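Oligogalacturonate lyase (Yersinia enterocolitica subsp. enterocolitica, PDB 3PE7) cleaves oligogalacturonides by beta-elimination as a cytoplasmic, metal-binding lyase built on a seven-bladed beta-propeller. Local coordinates at residues A[26-29]-A[30-33]; A[130-133]-A[134-138]; A[184-187]-A[188-192]; A[244-248]-A[249-253]. All coordinates share one frame; numbering follows the deposited sequence.

Contact 1: residues A[26-29]-A[30-33]; sequences LTPP and DVTC
Thr27 and Cys33 lay their side chains against each other across the neck of a loop whose far end is a type I beta turn, Pro28 to Val31. The closest approach is Thr27 OG1 to Cys33 CB at 3.6 Å, while Cys33 SG lies 3.8 Å from Thr27 CB, so the sulfur meets the threonine at its branch point. With chi1 at 59°, Thr27 OG1 sits between its own N and carbonyl carbon and looks into the loop, where a water lies 2.7 Å from it. That water is also hydrogen-bonded to Val31 O, at 2.8 Å, and bridges the two halves of the loop. The turn itself is closed by Val31 N donating to Pro28 O at 2.9 Å, a fairly straight bond (160° at the hydrogen). Asp30 crosses the Pro28 side chain obliquely, its OD1 3.4 Å from Pro28 CB; Pro28 CG and Val31 CG2 meet more loosely, at 4.4 Å. Further out, Leu377 N is hydrogen-bonded to Thr27 OG1, giving that hydroxyl a backbone partner besides the water. The loop leads from strand 22-25 to strand 33-34, the edge strand of the next propeller sheet, and rests on strands 376-381 and 49-54, with Phe52 touched by both Thr27 and Cys33.

Contact 2: residues A[130-133]-A[134-138]; sequences WVAN and SDCTK
Asn133 OD1 is gripped by two backbone amides, Thr137 N at 2.8 Å and Lys138 N at 3.0 Å, in the loop that joins strand 124-132 to strand 138-145 as a beta hairpin of one propeller sheet. The two donors use the oxygen differently: Thr137 N lies in the carbonyl plane on a lone pair, whereas Lys138 N comes from above that plane, 53° out of it. The chi1 of 66° puts CG of Asn133 between the backbone N and the carbonyl carbon and so turns the amide back toward the chain that follows. The other end of the amide fixes its rotation. ND2 donates to Thr137 OG1 at 3.0 Å along a nearly straight path, 166° at the hydrogen, with the hydroxyl close to the amide plane, and it has a further acceptor in Asp200 OD1.

The backbone of Asn133 takes part as well. Its carbonyl accepts Cys136 N and closes a type I beta turn from Asn133 to Cys136, while Asn133 N donates to Lys138 O at 3.1 Å, tying the two ends of the connection together. Beside that bond Ala132 CA makes a CA-H...O contact with the same oxygen. Lys138 crosses the Asn133 side chain at about a right angle before its NZ forms salt bridges with Asp200 and Glu223, and on the way its CE passes 3.5 Å from Asn133 ND2.

Contact 3: residues A[184-187]-A[188-192]; sequences LQEN and QWLGH
A tight connection between two neighbouring sheets of the propeller, from strand 180-186 to strand 190-196, turns at Asn187, the centre of an inverse gamma turn. Its backbone bond, Gln188 N to Glu186 O, is weak: 3.2 Å long and bent to 141° at the hydrogen. A side-chain bond between the same two residues accompanies it, Gln188 NE2 donating to Glu186 OE1 at 2.9 Å. Both chains are extended beyond CG and run side by side in the same direction, so their polar ends arrive level with each other. Glu186 is carried there with CG beside its backbone N, Gln188 with CG between N and the carbonyl carbon (chi1 74°). The flat ends are not coplanar. NE2 stands above the carboxylate, 60° out of its plane, and the oxygen is tilted somewhat from the amide plane of Gln188.

A water closes a small ring on the outer side by donating to Glu186 OE2 at 2.8 Å and weakly accepting from Gln188 NE2. On the other side Leu190 CD2 packs 3.8 Å from Glu186 OE1, while the apolar contact proper is Leu190 CD1 on Leu184 CD2 at 3.9 Å, the two leucines crossing at about a right angle. Both leucines also pack on Phe205 of strand 202-207, and the ring of Trp189 meets those of Phe158 and Phe161. The chain thus leaves the outermost strand of one four-stranded sheet and after three residues begins the first strand of the next, the blade-to-blade passage of a beta-propeller.

Contact 4: residues A[244-248]-A[249-253]; sequences FWVPD and GSALV
From Trp245 CB the side chain rises on the face of the hairpin that also carries Leu252, with CG beside the backbone N (chi1 -74°). CG and CD2 come under Leu252 CD1, 3.7 Å from CD2, and this methyl lies over the six-membered ring, 16° off its normal, a CH-pi contact. CE3 meets Ala251 O at 3.4 Å near the ring plane, CZ3 approaches Leu252 CB, and NE1 on the five-membered ring donates to Ile194 O. On the opposite face Phe244 receives Val253 in a second CH-pi contact, Val253 CB standing 4.0 Å from the ring centroid, and Val246 CG2 meets Val253 CG2.

Strands 238-245 and 252-258 are registered by the hydrogen-bonded pair Phe244-Val253 and the non-hydrogen-bonded pair Trp245-Leu252. Beyond them Val246 N donates to Ala251 O, and Gly249 N closes a type I turn onto Val246 O at 2.7 Å. Here Asp248 OD1 accepts two donors from Ser250: OG at 2.6 Å on its syn lone pair, and N at 2.9 Å from above the carboxylate plane. Calcium-binding Asp270 lies nearby, its side chain about 6 Å from that of Ala251. The short bond and the doubled grip would hold the Asp248 carboxylate in one orientation, and two donors on one oxygen would probably stabilise its negative charge, consistent with an ionised aspartate.

All four contacts are local, yet they differ in burial. Contact 4 is buried, contacts 1 and 2 are partly buried, and contact 3 lies at the surface. Contacts 2 and 4 each close a hairpin within one sheet, whereas contacts 1 and 3 carry the chain from one sheet to the next. Contacts 2 and 3 reach the same four-stranded sheet, through its first and last strands. Chemistry follows place: aromatic CH-pi contacts mark contact 4, a side-chain amide organises contact 2, and water joins the two halves of contacts 1 and 3. Contacts 1 and 3 have centres about 37 Å apart, on opposite sides of the chain's centre.

Contact 1: residues A[26-29]-A[30-33]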
ATOM      1  N   LEU A  26      -6.492 -18.201  -3.022  1.00  9.31           N
ATOM      2  CA  LEU A  26      -5.151 -18.778  -2.871  1.00  9.49           C
ATOM      3  C   LEU A  26      -4.881 -19.343  -1.482  1.00  9.77           C
ATOM      4  O   LEU A  26      -3.973 -20.156  -1.311  1.00 10.39           O
ATOM      5  CB  LEU A  26      -4.091 -17.724  -3.187  1.00  9.60           C
ATOM      6  CG  LEU A  26      -4.133 -17.030  -4.553  1.00 11.05           C
ATOM      7  CD1 LEU A  26      -3.044 -15.974  -4.609  1.00  8.32           C
ATOM      8  CD2 LEU A  26      -3.955 -18.025  -5.689  1.00 11.50           C
ATOM      9  N   THR A  27      -5.646 -18.891  -0.492  1.00 10.20           N
ATOM     10  CA  THR A  27      -5.381 -19.232   0.913  1.00 10.23           C
ATOM     11  C   THR A  27      -6.665 -19.738   1.579  1.00 10.24           C
ATOM     12  O   THR A  27      -7.782 -19.394   1.128  1.00 10.27           O
ATOM     13  CB  THR A  27      -4.825 -18.002   1.700  1.00  9.50           C
ATOM     14  OG1 THR A  27      -5.779 -16.938   1.648  1.00 10.19           O
ATOM     15  CG2 THR A  27      -3.502 -17.517   1.103  1.00 10.49           C
ATOM     16  N   PRO A  28      -6.522 -20.569   2.629  1.00 10.41           N
ATOM     17  CA  PRO A  28      -7.691 -21.177   3.262  1.00 11.01           C
ATOM     18  C   PRO A  28      -8.369 -20.225   4.256  1.00 11.83           C
ATOM     19  O   PRO A  28      -7.690 -19.707   5.148  1.00 11.67           O
ATOM     20  CB  PRO A  28      -7.099 -22.400   3.986  1.00 10.67           C
ATOM     21  CG  PRO A  28      -5.681 -21.989   4.325  1.00 10.37           C
ATOM     22  CD  PRO A  28      -5.245 -21.071   3.199  1.00 10.30           C
ATOM     23  N   PRO A  29      -9.692 -20.013   4.116  1.00 12.21           N
ATOM     24  CA  PRO A  29     -10.365 -18.973   4.897  1.00 12.66           C
ATOM     25  C   PRO A  29     -10.638 -19.362   6.353  1.00 12.71           C
ATOM     26  O   PRO A  29     -11.364 -18.644   7.044  1.00 13.52           O
ATOM     27  CB  PRO A  29     -11.661 -18.726   4.110  1.00 12.54           C
ATOM     28  CG  PRO A  29     -11.928 -20.019   3.411  1.00 13.72           C
ATOM     29  CD  PRO A  29     -10.558 -20.528   3.036  1.00 12.23           C
ATOM     30  N   ASP A  30     -10.068 -20.475   6.808  1.00 13.14           N
ATOM     31  CA  ASP A  30     -10.043 -20.742   8.245  1.00 13.25           C
ATOM     32  C   ASP A  30      -8.743 -20.241   8.873  1.00 12.32           C
ATOM     33  O   ASP A  30      -8.534 -20.412  10.084  1.00 12.87           O
ATOM     34  CB  ASP A  30     -10.250 -22.236   8.556  1.00 14.63           C
ATOM     35  CG  ASP A  30      -9.072 -23.080   8.150  1.00 17.70           C
ATOM     36  OD1 ASP A  30      -8.552 -22.920   7.021  1.00 18.44           O
ATOM     37  OD2 ASP A  30      -8.630 -23.896   8.986  1.00 23.36           O
ATOM     38  N   VAL A  31      -7.860 -19.637   8.071  1.00 11.30           N
ATOM     39  CA  VAL A  31      -6.643 -18.985   8.591  1.00  9.65           C
ATOM     40  C   VAL A  31      -6.595 -17.556   8.032  1.00 10.26           C
ATOM     41  O   VAL A  31      -6.726 -17.369   6.824  1.00  9.88           O
ATOM     42  CB  VAL A  31      -5.366 -19.752   8.174  1.00 10.40           C
ATOM     43  CG1 VAL A  31      -4.089 -19.028   8.682  1.00 11.39           C
ATOM     44  CG2 VAL A  31      -5.465 -21.190   8.653  1.00  9.63           C
ATOM     45  N   THR A  32      -6.399 -16.566   8.898  1.00  8.74           N
ATOM     46  CA  THR A  32      -6.293 -15.184   8.420  1.00  8.99           C
ATOM     47  C   THR A  32      -5.036 -14.995   7.584  1.00  9.41           C
ATOM     48  O   THR A  32      -3.923 -15.192   8.068  1.00  9.67           O
ATOM     49  CB  THR A  32      -6.322 -14.184   9.600  1.00  9.11           C
ATOM     50  OG1 THR A  32      -7.611 -14.263  10.216  1.00  8.81           O
ATOM     51  CG2 THR A  32      -6.042 -12.746   9.131  1.00  8.60           C
ATOM     52  N   CYS A  33      -5.232 -14.649   6.308  1.00  9.32           N
ATOM     53  CA  CYS A  33      -4.129 -14.311   5.401  1.00  9.59           C
ATOM     54  C   CYS A  33      -4.505 -13.033   4.657  1.00  9.08           C
ATOM     55  O   CYS A  33      -5.679 -12.795   4.348  1.00  9.67           O
ATOM     56  CB  CYS A  33      -3.897 -15.425   4.374  1.00  9.75           C
ATOM     57  SG  CYS A  33      -3.434 -17.021   5.115  1.00 10.64           S
TER
HETATM   58  O   HOH W   1      -6.988 -17.166   4.057  1.00  8.88           O

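Contact 2: residues A[130-133]-A[134-138]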
ATOM      1  N   TRP A 130       7.797   2.357   5.601  1.00 12.88           N
ATOM      2  CA  TRP A 130       9.076   2.773   4.995  1.00 12.50           C
ATOM      3  C   TRP A 130       9.054   2.385   3.519  1.00 12.58           C
ATOM      4  O   TRP A 130       8.675   1.248   3.181  1.00 12.84           O
ATOM      5  CB  TRP A 130      10.241   2.088   5.707  1.00 13.55           C
ATOM      6  CG  TRP A 130      10.388   2.552   7.107  1.00 14.61           C
ATOM      7  CD1 TRP A 130       9.705   2.098   8.196  1.00 19.22           C
ATOM      8  CD2 TRP A 130      11.256   3.592   7.577  1.00 16.60           C
ATOM      9  NE1 TRP A 130      10.101   2.789   9.329  1.00 20.67           N
ATOM     10  CE2 TRP A 130      11.053   3.711   8.974  1.00 18.38           C
ATOM     11  CE3 TRP A 130      12.182   4.441   6.955  1.00 15.88           C
ATOM     12  CZ2 TRP A 130      11.757   4.639   9.762  1.00 18.06           C
ATOM     13  CZ3 TRP A 130      12.878   5.370   7.740  1.00 16.38           C
ATOM     14  CH2 TRP A 130      12.663   5.456   9.127  1.00 16.91           C
ATOM     15  N   VAL A 131       9.461   3.307   2.638  1.00 12.13           N
ATOM     16  CA  VAL A 131       9.359   3.060   1.183  1.00 12.42           C
ATOM     17  C   VAL A 131      10.727   3.244   0.539  1.00 12.17           C
ATOM     18  O   VAL A 131      11.403   4.232   0.804  1.00 12.17           O
ATOM     19  CB  VAL A 131       8.325   4.022   0.523  1.00 12.67           C
ATOM     20  CG1 VAL A 131       8.406   3.974  -1.022  1.00 13.25           C
ATOM     21  CG2 VAL A 131       6.923   3.679   0.998  1.00 13.11           C
ATOM     22  N   ALA A 132      11.122   2.290  -0.302  1.00 12.13           N
ATOM     23  CA  ALA A 132      12.448   2.345  -0.925  1.00 12.25           C
ATOM     24  C   ALA A 132      12.451   3.162  -2.202  1.00 11.90           C
ATOM     25  O   ALA A 132      11.417   3.368  -2.838  1.00 11.34           O
ATOM     26  CB  ALA A 132      12.968   0.937  -1.201  1.00 11.67           C
ATOM     27  N   ASN A 133      13.639   3.634  -2.572  1.00 11.91           N
ATOM     28  CA  ASN A 133      13.863   4.146  -3.917  1.00 11.39           C
ATOM     29  C   ASN A 133      13.907   2.992  -4.936  1.00 11.60           C
ATOM     30  O   ASN A 133      13.959   1.821  -4.563  1.00 11.02           O
ATOM     31  CB  ASN A 133      15.150   4.991  -3.941  1.00 11.86           C
ATOM     32  CG  ASN A 133      16.414   4.167  -3.684  1.00 11.01           C
ATOM     33  OD1 ASN A 133      16.369   3.096  -3.099  1.00 10.35           O
ATOM     34  ND2 ASN A 133      17.550   4.678  -4.145  1.00 11.48           N
ATOM     35  N   SER A 134      13.854   3.311  -6.226  1.00 11.66           N
ATOM     36  CA  SER A 134      13.797   2.261  -7.242  1.00 12.25           C
ATOM     37  C   SER A 134      15.014   1.341  -7.210  1.00 12.17           C
ATOM     38  O   SER A 134      14.894   0.132  -7.426  1.00 12.59           O
ATOM     39  CB  SER A 134      13.630   2.876  -8.629  1.00 11.83           C
ATOM     40  OG  SER A 134      12.370   3.514  -8.742  1.00 13.95           O
ATOM     41  N   ASP A 135      16.184   1.926  -6.919  1.00 13.37           N
ATOM     42  CA  ASP A 135      17.429   1.178  -6.811  1.00 13.90           C
ATOM     43  C   ASP A 135      17.528   0.279  -5.564  1.00 13.80           C
ATOM     44  O   ASP A 135      18.405  -0.591  -5.479  1.00 14.18           O
ATOM     45  CB  ASP A 135      18.627   2.135  -6.894  1.00 13.96           C
ATOM     46  CG  ASP A 135      18.869   2.649  -8.310  1.00 17.01           C
ATOM     47  OD1 ASP A 135      18.435   1.985  -9.275  1.00 17.82           O
ATOM     48  OD2 ASP A 135      19.504   3.714  -8.453  1.00 17.19           O
ATOM     49  N   CYS A 136      16.622   0.503  -4.612  1.00 13.80           N
ATOM     50  CA  CYS A 136      16.594  -0.192  -3.314  1.00 12.97           C
ATOM     51  C   CYS A 136      17.933  -0.017  -2.585  1.00 13.09           C
ATOM     52  O   CYS A 136      18.555  -0.993  -2.150  1.00 13.40           O
ATOM     53  CB  CYS A 136      16.186  -1.663  -3.470  1.00 13.76           C
ATOM     54  SG  CYS A 136      15.514  -2.387  -1.951  1.00 14.35           S
ATOM     55  N   THR A 137      18.360   1.243  -2.489  1.00 12.91           N
ATOM     56  CA  THR A 137      19.569   1.609  -1.753  1.00 13.92           C
ATOM     57  C   THR A 137      19.282   2.569  -0.607  1.00 14.21           C
ATOM     58  O   THR A 137      20.146   2.773   0.270  1.00 14.01           O
ATOM     59  CB  THR A 137      20.645   2.238  -2.688  1.00 13.96           C
ATOM     60  OG1 THR A 137      20.115   3.413  -3.332  1.00 14.94           O
ATOM     61  CG2 THR A 137      21.135   1.233  -3.709  1.00 14.98           C
ATOM     62  N   LYS A 138      18.075   3.150  -0.611  1.00 13.60           N
ATOM     63  CA  LYS A 138      17.637   4.147   0.380  1.00 13.93           C
ATOM     64  C   LYS A 138      16.157   3.939   0.724  1.00 14.38           C
ATOM     65  O   LYS A 138      15.409   3.415  -0.091  1.00 14.13           O
ATOM     66  CB  LYS A 138      17.816   5.577  -0.139  1.00 14.05           C
ATOM     67  CG  LYS A 138      19.284   6.031  -0.267  1.00 14.96           C
ATOM     68  CD  LYS A 138      19.390   7.380  -0.939  1.00 15.60           C
ATOM     69  CE  LYS A 138      19.235   7.233  -2.440  1.00 15.79           C
ATOM     70  NZ  LYS A 138      19.548   8.497  -3.188  1.00 16.05           N
TER

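Contact 3: residues A[184-187]-A[188-192]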
ATOM      1  N   LEU A 184      13.308  16.606   6.662  1.00 18.47           N
ATOM      2  CA  LEU A 184      12.349  17.616   7.090  1.00 17.61           C
ATOM      3  C   LEU A 184      11.871  17.303   8.501  1.00 17.73           C
ATOM      4  O   LEU A 184      11.667  16.137   8.849  1.00 17.98           O
ATOM      5  CB  LEU A 184      11.139  17.646   6.143  1.00 17.75           C
ATOM      6  CG  LEU A 184       9.955  18.558   6.456  1.00 17.41           C
ATOM      7  CD1 LEU A 184      10.288  20.051   6.331  1.00 18.37           C
ATOM      8  CD2 LEU A 184       8.753  18.193   5.557  1.00 16.60           C
ATOM      9  N   GLN A 185      11.698  18.344   9.310  1.00 17.81           N
ATOM     10  CA  GLN A 185      11.135  18.179  10.654  1.00 17.88           C
ATOM     11  C   GLN A 185      10.228  19.358  10.956  1.00 17.58           C
ATOM     12  O   GLN A 185      10.645  20.517  10.828  1.00 17.61           O
ATOM     13  CB  GLN A 185      12.233  18.022  11.715  1.00 17.81           C
ATOM     14  CG  GLN A 185      11.690  17.837  13.142  1.00 19.63           C
ATOM     15  CD  GLN A 185      12.770  17.441  14.124  1.00 20.53           C
ATOM     16  OE1 GLN A 185      13.533  16.498  13.881  1.00 22.86           O
ATOM     17  NE2 GLN A 185      12.831  18.149  15.255  1.00 19.95           N
ATOM     18  N   GLU A 186       8.972  19.051  11.301  1.00 16.82           N
ATOM     19  CA  GLU A 186       7.935  20.052  11.563  1.00 16.75           C
ATOM     20  C   GLU A 186       7.022  19.599  12.689  1.00 16.53           C
ATOM     21  O   GLU A 186       6.901  18.397  12.941  1.00 16.92           O
ATOM     22  CB  GLU A 186       7.069  20.297  10.315  1.00 16.72           C
ATOM     23  CG  GLU A 186       7.820  20.918   9.139  1.00 17.21           C
ATOM     24  CD  GLU A 186       6.939  21.159   7.917  1.00 18.46           C
ATOM     25  OE1 GLU A 186       5.968  20.387   7.695  1.00 18.91           O
ATOM     26  OE2 GLU A 186       7.235  22.119   7.166  1.00 17.36           O
ATOM     27  N   ASN A 187       6.376  20.566  13.348  1.00 16.20           N
ATOM     28  CA  ASN A 187       5.350  20.266  14.345  1.00 16.94           C
ATOM     29  C   ASN A 187       3.968  20.193  13.699  1.00 16.42           C
ATOM     30  O   ASN A 187       3.042  20.945  14.023  1.00 17.63           O
ATOM     31  CB  ASN A 187       5.397  21.277  15.494  1.00 16.98           C
ATOM     32  CG  ASN A 187       6.663  21.155  16.324  1.00 19.50           C
ATOM     33  OD1 ASN A 187       7.387  20.155  16.259  1.00 19.96           O
ATOM     34  ND2 ASN A 187       6.945  22.186  17.108  1.00 20.83           N
ATOM     35  N   GLN A 188       3.849  19.292  12.730  1.00 16.05           N
ATOM     36  CA  GLN A 188       2.545  18.925  12.169  1.00 15.67           C
ATOM     37  C   GLN A 188       2.630  17.480  11.689  1.00 14.25           C
ATOM     38  O   GLN A 188       3.710  16.966  11.412  1.00 14.52           O
ATOM     39  CB  GLN A 188       2.076  19.882  11.056  1.00 15.60           C
ATOM     40  CG  GLN A 188       2.784  19.775   9.692  1.00 17.81           C
ATOM     41  CD  GLN A 188       2.396  20.915   8.753  1.00 17.68           C
ATOM     42  OE1 GLN A 188       1.212  21.245   8.602  1.00 19.38           O
ATOM     43  NE2 GLN A 188       3.399  21.542   8.136  1.00 17.84           N
ATOM     44  N   TRP A 189       1.483  16.824  11.609  1.00 13.67           N
ATOM     45  CA  TRP A 189       1.453  15.397  11.292  1.00 12.65           C
ATOM     46  C   TRP A 189       1.858  15.151   9.835  1.00 11.89           C
ATOM     47  O   TRP A 189       1.123  15.514   8.910  1.00 12.32           O
ATOM     48  CB  TRP A 189       0.044  14.872  11.517  1.00 12.41           C
ATOM     49  CG  TRP A 189      -0.072  13.385  11.603  1.00 13.27           C
ATOM     50  CD1 TRP A 189       0.921  12.455  11.452  1.00 11.48           C
ATOM     51  CD2 TRP A 189      -1.271  12.657  11.853  1.00 12.15           C
ATOM     52  NE1 TRP A 189       0.403  11.179  11.601  1.00 13.38           N
ATOM     53  CE2 TRP A 189      -0.940  11.283  11.844  1.00 12.89           C
ATOM     54  CE3 TRP A 189      -2.608  13.036  12.082  1.00 14.38           C
ATOM     55  CZ2 TRP A 189      -1.894  10.282  12.058  1.00 12.92           C
ATOM     56  CZ3 TRP A 189      -3.553  12.045  12.307  1.00 14.23           C
ATOM     57  CH2 TRP A 189      -3.186  10.676  12.289  1.00 12.72           C
ATOM     58  N   LEU A 190       3.028  14.549   9.655  1.00 11.77           N
ATOM     59  CA  LEU A 190       3.517  14.161   8.329  1.00 12.56           C
ATOM     60  C   LEU A 190       3.308  12.673   8.103  1.00 12.10           C
ATOM     61  O   LEU A 190       3.416  11.861   9.030  1.00 12.48           O
ATOM     62  CB  LEU A 190       4.999  14.500   8.195  1.00 13.34           C
ATOM     63  CG  LEU A 190       5.330  15.978   8.420  1.00 13.86           C
ATOM     64  CD1 LEU A 190       6.814  16.181   8.225  1.00 15.62           C
ATOM     65  CD2 LEU A 190       4.534  16.902   7.503  1.00 13.71           C
ATOM     66  N   GLY A 191       3.006  12.311   6.860  1.00 12.35           N
ATOM     67  CA  GLY A 191       2.708  10.923   6.543  1.00 12.20           C
ATOM     68  C   GLY A 191       3.095  10.515   5.132  1.00 12.91           C
ATOM     69  O   GLY A 191       3.479  11.353   4.302  1.00 13.07           O
ATOM     70  N   HIS A 192       2.999   9.212   4.893  1.00 13.01           N
ATOM     71  CA  HIS A 192       3.102   8.591   3.553  1.00 13.70           C
ATOM     72  C   HIS A 192       4.248   9.143   2.679  1.00 13.74           C
ATOM     73  O   HIS A 192       3.998   9.601   1.547  1.00 13.23           O
ATOM     74  CB  HIS A 192       1.743   8.683   2.820  1.00 14.46           C
ATOM     75  CG  HIS A 192       1.620   7.772   1.626  1.00 15.41           C
ATOM     76  ND1 HIS A 192       0.912   8.128   0.492  1.00 19.09           N
ATOM     77  CD2 HIS A 192       2.124   6.539   1.381  1.00 18.76           C
ATOM     78  CE1 HIS A 192       0.993   7.155  -0.399  1.00 17.43           C
ATOM     79  NE2 HIS A 192       1.709   6.173   0.120  1.00 16.53           N
TER
HETATM   80  O   HOH W   2       5.070  23.382   6.009  1.00 40.86           O

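Contact 4: residues A[244-248]-A[249-253]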
ATOM      1  N   PHE A 244      -0.734   8.324  -5.040  1.00  9.42           N
ATOM      2  CA  PHE A 244       0.300   7.328  -5.286  1.00  8.92           C
ATOM      3  C   PHE A 244       1.099   7.728  -6.525  1.00  8.73           C
ATOM      4  O   PHE A 244       0.608   8.488  -7.369  1.00  9.27           O
ATOM      5  CB  PHE A 244      -0.263   5.900  -5.437  1.00  9.01           C
ATOM      6  CG  PHE A 244      -1.094   5.683  -6.674  1.00  9.32           C
ATOM      7  CD1 PHE A 244      -0.544   5.050  -7.803  1.00 10.11           C
ATOM      8  CD2 PHE A 244      -2.423   6.098  -6.722  1.00  9.27           C
ATOM      9  CE1 PHE A 244      -1.324   4.837  -8.955  1.00 10.60           C
ATOM     10  CE2 PHE A 244      -3.211   5.880  -7.846  1.00  9.92           C
ATOM     11  CZ  PHE A 244      -2.660   5.244  -8.973  1.00 10.37           C
ATOM     12  N   TRP A 245       2.336   7.245  -6.605  1.00  8.47           N
ATOM     13  CA  TRP A 245       3.136   7.374  -7.817  1.00  8.77           C
ATOM     14  C   TRP A 245       2.736   6.304  -8.827  1.00  8.49           C
ATOM     15  O   TRP A 245       2.686   5.117  -8.490  1.00  9.00           O
ATOM     16  CB  TRP A 245       4.634   7.181  -7.518  1.00  8.35           C
ATOM     17  CG  TRP A 245       5.305   8.346  -6.799  1.00  9.66           C
ATOM     18  CD1 TRP A 245       5.834   8.331  -5.521  1.00  9.87           C
ATOM     19  CD2 TRP A 245       5.510   9.663  -7.303  1.00 10.60           C
ATOM     20  NE1 TRP A 245       6.372   9.568  -5.220  1.00 10.74           N
ATOM     21  CE2 TRP A 245       6.168  10.406  -6.288  1.00 10.57           C
ATOM     22  CE3 TRP A 245       5.212  10.291  -8.522  1.00 11.83           C
ATOM     23  CZ2 TRP A 245       6.545  11.742  -6.463  1.00 13.00           C
ATOM     24  CZ3 TRP A 245       5.584  11.630  -8.701  1.00 13.58           C
ATOM     25  CH2 TRP A 245       6.231  12.343  -7.664  1.00 13.50           C
ATOM     26  N   VAL A 246       2.488   6.708 -10.073  1.00  7.98           N
ATOM     27  CA  VAL A 246       2.503   5.703 -11.156  1.00  8.75           C
ATOM     28  C   VAL A 246       3.874   5.022 -11.065  1.00  8.22           C
ATOM     29  O   VAL A 246       4.880   5.701 -10.869  1.00  8.81           O
ATOM     30  CB  VAL A 246       2.308   6.344 -12.547  1.00  8.70           C
ATOM     31  CG1 VAL A 246       2.157   5.261 -13.637  1.00  8.74           C
ATOM     32  CG2 VAL A 246       1.073   7.239 -12.552  1.00  9.86           C
ATOM     33  N   PRO A 247       3.920   3.681 -11.166  1.00  8.07           N
ATOM     34  CA  PRO A 247       5.198   2.971 -10.909  1.00  8.72           C
ATOM     35  C   PRO A 247       6.339   3.337 -11.835  1.00  8.94           C
ATOM     36  O   PRO A 247       7.488   3.167 -11.444  1.00  9.42           O
ATOM     37  CB  PRO A 247       4.828   1.491 -11.045  1.00  8.94           C
ATOM     38  CG  PRO A 247       3.361   1.439 -10.645  1.00  7.75           C
ATOM     39  CD  PRO A 247       2.767   2.765 -11.170  1.00  8.06           C
ATOM     40  N   ASP A 248       6.032   3.853 -13.018  1.00  9.13           N
ATOM     41  CA  ASP A 248       7.103   4.358 -13.906  1.00  9.45           C
ATOM     42  C   ASP A 248       7.604   5.753 -13.513  1.00  9.69           C
ATOM     43  O   ASP A 248       8.559   6.249 -14.109  1.00 10.06           O
ATOM     44  CB  ASP A 248       6.696   4.289 -15.388  1.00  9.37           C
ATOM     45  CG  ASP A 248       5.580   5.274 -15.763  1.00 10.51           C
ATOM     46  OD1 ASP A 248       5.094   6.063 -14.915  1.00 11.25           O
ATOM     47  OD2 ASP A 248       5.201   5.255 -16.961  1.00 11.59           O
ATOM     48  N   GLY A 249       6.959   6.381 -12.529  1.00  9.39           N
ATOM     49  CA  GLY A 249       7.364   7.705 -12.040  1.00  9.77           C
ATOM     50  C   GLY A 249       6.954   8.872 -12.926  1.00  9.61           C
ATOM     51  O   GLY A 249       7.450   9.996 -12.749  1.00 10.29           O
ATOM     52  N   SER A 250       6.065   8.609 -13.879  1.00  9.45           N
ATOM     53  CA  SER A 250       5.622   9.633 -14.839  1.00  9.78           C
ATOM     54  C   SER A 250       4.734  10.711 -14.218  1.00  9.91           C
ATOM     55  O   SER A 250       4.719  11.855 -14.697  1.00 10.76           O
ATOM     56  CB  SER A 250       4.896   8.962 -16.012  1.00  9.31           C
ATOM     57  OG  SER A 250       3.751   8.220 -15.561  1.00 10.03           O
ATOM     58  N   ALA A 251       3.996  10.352 -13.158  1.00  9.45           N
ATOM     59  CA  ALA A 251       2.993  11.247 -12.573  1.00  9.89           C
ATOM     60  C   ALA A 251       2.635  10.797 -11.161  1.00  9.37           C
ATOM     61  O   ALA A 251       2.827   9.611 -10.815  1.00  9.93           O
ATOM     62  CB  ALA A 251       1.739  11.277 -13.438  1.00 10.64           C
ATOM     63  N   LEU A 252       2.120  11.750 -10.372  1.00  9.65           N
ATOM     64  CA  LEU A 252       1.443  11.463  -9.112  1.00 10.42           C
ATOM     65  C   LEU A 252      -0.060  11.466  -9.384  1.00 10.72           C
ATOM     66  O   LEU A 252      -0.589  12.408  -9.965  1.00 12.46           O
ATOM     67  CB  LEU A 252       1.819  12.499  -8.043  1.00 10.25           C
ATOM     68  CG  LEU A 252       1.467  12.183  -6.583  1.00 11.47           C
ATOM     69  CD1 LEU A 252       2.372  11.083  -6.014  1.00 13.27           C
ATOM     70  CD2 LEU A 252       1.548  13.446  -5.770  1.00 13.71           C
ATOM     71  N   VAL A 253      -0.734  10.386  -8.999  1.00 10.02           N
ATOM     72  CA  VAL A 253      -2.176  10.224  -9.237  1.00  9.82           C
ATOM     73  C   VAL A 253      -2.877  10.331  -7.892  1.00 10.35           C
ATOM     74  O   VAL A 253      -2.322   9.943  -6.870  1.00 10.07           O
ATOM     75  CB  VAL A 253      -2.472   8.870  -9.938  1.00  9.62           C
ATOM     76  CG1 VAL A 253      -3.983   8.555 -10.020  1.00  9.45           C
ATOM     77  CG2 VAL A 253      -1.848   8.856 -11.343  1.00 10.24           C
TER